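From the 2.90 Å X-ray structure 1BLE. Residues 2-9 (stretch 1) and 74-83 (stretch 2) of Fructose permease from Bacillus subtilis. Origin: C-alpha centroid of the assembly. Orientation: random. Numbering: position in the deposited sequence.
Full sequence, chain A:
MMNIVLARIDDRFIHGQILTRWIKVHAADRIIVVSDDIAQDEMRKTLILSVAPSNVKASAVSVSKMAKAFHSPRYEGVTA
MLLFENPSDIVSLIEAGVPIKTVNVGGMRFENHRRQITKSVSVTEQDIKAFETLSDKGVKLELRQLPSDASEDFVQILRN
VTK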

# COMPACT_ATOMS: atom_id res chain seq x y z
N MET A 2 15.65 -13.96 11.80
CA MET A 2 14.18 -13.88 11.67
C MET A 2 13.53 -15.23 11.94
O MET A 2 13.98 -16.27 11.42
CB MET A 2 13.82 -13.46 10.25
CG MET A 2 12.47 -12.90 10.10
SD MET A 2 12.16 -12.26 8.45
CE MET A 2 13.16 -10.83 8.40
N ASN A 3 12.46 -15.23 12.71
CA ASN A 3 11.77 -16.47 13.05
C ASN A 3 10.58 -16.73 12.13
O ASN A 3 9.53 -16.10 12.26
CB ASN A 3 11.32 -16.47 14.52
CG ASN A 3 10.59 -17.76 14.95
OD1 ASN A 3 10.01 -17.81 16.01
ND2 ASN A 3 10.62 -18.79 14.11
N ILE A 4 10.78 -17.65 11.19
CA ILE A 4 9.78 -18.06 10.19
C ILE A 4 8.85 -19.15 10.79
O ILE A 4 9.25 -20.32 10.92
CB ILE A 4 10.50 -18.58 8.92
CG1 ILE A 4 11.22 -17.42 8.23
CG2 ILE A 4 9.55 -19.26 8.00
CD1 ILE A 4 12.02 -17.81 7.00
N VAL A 5 7.61 -18.79 11.11
CA VAL A 5 6.70 -19.72 11.74
C VAL A 5 5.88 -20.62 10.81
O VAL A 5 5.35 -21.66 11.25
CB VAL A 5 5.77 -18.98 12.75
CG1 VAL A 5 6.57 -18.27 13.77
CG2 VAL A 5 4.90 -18.00 12.06
N LEU A 6 5.81 -20.24 9.53
CA LEU A 6 5.03 -20.99 8.52
C LEU A 6 5.39 -20.48 7.16
O LEU A 6 5.47 -19.27 7.01
CB LEU A 6 3.53 -20.72 8.70
CG LEU A 6 2.51 -21.32 7.73
CD1 LEU A 6 2.28 -22.79 8.13
CD2 LEU A 6 1.21 -20.49 7.77
N ALA A 7 5.65 -21.38 6.21
CA ALA A 7 5.95 -21.01 4.81
C ALA A 7 4.76 -21.64 4.11
O ALA A 7 4.56 -22.84 4.22
CB ALA A 7 7.23 -21.63 4.35
N ARG A 8 3.93 -20.84 3.44
CA ARG A 8 2.70 -21.36 2.80
C ARG A 8 2.57 -21.12 1.32
O ARG A 8 2.88 -20.02 0.84
CB ARG A 8 1.44 -20.75 3.46
CG ARG A 8 0.12 -21.16 2.80
CD ARG A 8 -1.08 -20.64 3.56
NE ARG A 8 -1.97 -21.74 3.86
CZ ARG A 8 -3.20 -21.88 3.38
NH1 ARG A 8 -3.73 -20.99 2.58
NH2 ARG A 8 -3.86 -22.98 3.63
N ILE A 9 2.04 -22.11 0.62
CA ILE A 9 1.83 -21.97 -0.80
C ILE A 9 0.36 -21.68 -0.99
O ILE A 9 -0.52 -22.44 -0.55
CB ILE A 9 2.17 -23.23 -1.60
CG1 ILE A 9 3.67 -23.54 -1.49
CG2 ILE A 9 1.78 -23.02 -3.08
CD1 ILE A 9 4.06 -24.77 -2.29
N ARG A 74 18.05 -6.04 11.58
CA ARG A 74 16.88 -5.20 11.87
C ARG A 74 15.69 -6.04 12.31
O ARG A 74 15.06 -5.77 13.33
CB ARG A 74 16.51 -4.39 10.63
CG ARG A 74 15.35 -3.44 10.83
CD ARG A 74 15.00 -2.70 9.53
NE ARG A 74 16.03 -1.74 9.11
N TYR A 75 15.48 -7.13 11.59
CA TYR A 75 14.38 -8.04 11.81
C TYR A 75 14.79 -9.24 12.65
O TYR A 75 14.19 -10.30 12.58
CB TYR A 75 13.85 -8.53 10.46
CG TYR A 75 13.66 -7.44 9.41
CD1 TYR A 75 12.60 -6.54 9.47
CD2 TYR A 75 14.57 -7.30 8.37
CE1 TYR A 75 12.43 -5.55 8.51
CE2 TYR A 75 14.41 -6.31 7.41
CZ TYR A 75 13.35 -5.44 7.49
OH TYR A 75 13.22 -4.47 6.53
N GLU A 76 15.81 -9.04 13.48
CA GLU A 76 16.30 -10.11 14.33
C GLU A 76 15.23 -10.47 15.36
O GLU A 76 14.74 -9.60 16.08
CB GLU A 76 17.58 -9.67 15.03
CG GLU A 76 18.52 -10.82 15.38
CD GLU A 76 19.55 -10.43 16.43
OE1 GLU A 76 19.40 -9.35 17.05
OE2 GLU A 76 20.51 -11.22 16.65
N GLY A 77 14.86 -11.75 15.40
CA GLY A 77 13.86 -12.19 16.35
C GLY A 77 12.42 -12.03 15.90
O GLY A 77 11.51 -12.60 16.53
N VAL A 78 12.20 -11.23 14.85
CA VAL A 78 10.86 -10.97 14.28
C VAL A 78 10.17 -12.29 13.92
O VAL A 78 10.83 -13.25 13.46
CB VAL A 78 10.92 -10.12 12.98
CG1 VAL A 78 9.54 -9.94 12.41
CG2 VAL A 78 11.54 -8.77 13.22
N THR A 79 8.85 -12.34 14.10
CA THR A 79 8.06 -13.52 13.82
C THR A 79 7.26 -13.29 12.55
O THR A 79 6.35 -12.45 12.53
CB THR A 79 7.13 -13.81 15.01
OG1 THR A 79 7.88 -14.57 15.97
CG2 THR A 79 5.89 -14.60 14.61
N ALA A 80 7.55 -14.07 11.51
CA ALA A 80 6.89 -13.92 10.22
C ALA A 80 6.30 -15.17 9.61
O ALA A 80 6.68 -16.31 9.94
CB ALA A 80 7.84 -13.33 9.24
N MET A 81 5.45 -14.95 8.62
CA MET A 81 4.77 -16.00 7.88
C MET A 81 4.95 -15.63 6.40
O MET A 81 4.66 -14.50 6.01
CB MET A 81 3.30 -15.99 8.29
CG MET A 81 2.48 -17.03 7.66
SD MET A 81 0.78 -16.84 8.10
CE MET A 81 0.10 -17.62 6.60
N LEU A 82 5.54 -16.54 5.61
CA LEU A 82 5.77 -16.31 4.16
C LEU A 82 4.67 -16.93 3.27
O LEU A 82 4.11 -17.99 3.59
CB LEU A 82 7.11 -16.91 3.75
CG LEU A 82 8.32 -16.46 4.56
CD1 LEU A 82 9.57 -17.20 4.12
CD2 LEU A 82 8.53 -14.97 4.38
N LEU A 83 4.36 -16.24 2.18
CA LEU A 83 3.38 -16.71 1.23
C LEU A 83 4.07 -16.93 -0.09
O LEU A 83 4.86 -16.08 -0.54
CB LEU A 83 2.29 -15.67 1.07
CG LEU A 83 1.19 -15.80 2.13
CD1 LEU A 83 0.20 -14.65 2.00
CD2 LEU A 83 0.50 -17.16 1.96

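Residues 3-9 and 79-83 run as neighbouring parallel strands, joined by a ladder of five backbone hydrogen bonds. Asn 3 N donates to Val 78 O (2.7 Å), and Ala 80 N returns a bond to Asn 3 O (2.9 Å). Val 5 N then reaches Ala 80 O (2.9 Å), Leu 82 N binds Leu 6 O (3.1 Å), and Arg 8 N closes the series on Leu 82 O (2.9 Å). Ala 80 and Leu 82 thus each use both their amide and their carbonyl. Between them the register slips: Ala 80 lies beside Ile 4 but Leu 82 beside Ala 7, so three residues of the first strand span two of the second. The extra residue falls near Val 5, whose psi of -17° departs from extended geometry. CA-H...O contacts supplement the ladder, as from Thr 79 CA to Asn 3 O (3.4 Å).

Apolar side chains pack on both faces of the pair. On one, Ile 4 CD1 meets Leu 82 CD1 at 3.8 Å; on the other, Leu 6 CD2 lies 3.3 Å from Met 81 CE, a tight approach.

Before the strands, a type II turn from Tyr 75 to Val 78 is closed by Val 78 N bonding Tyr 75 O (3.2 Å). Gly 77 suits its positive phi, and Met 2 CE packs against Tyr 75 CB (3.2 Å).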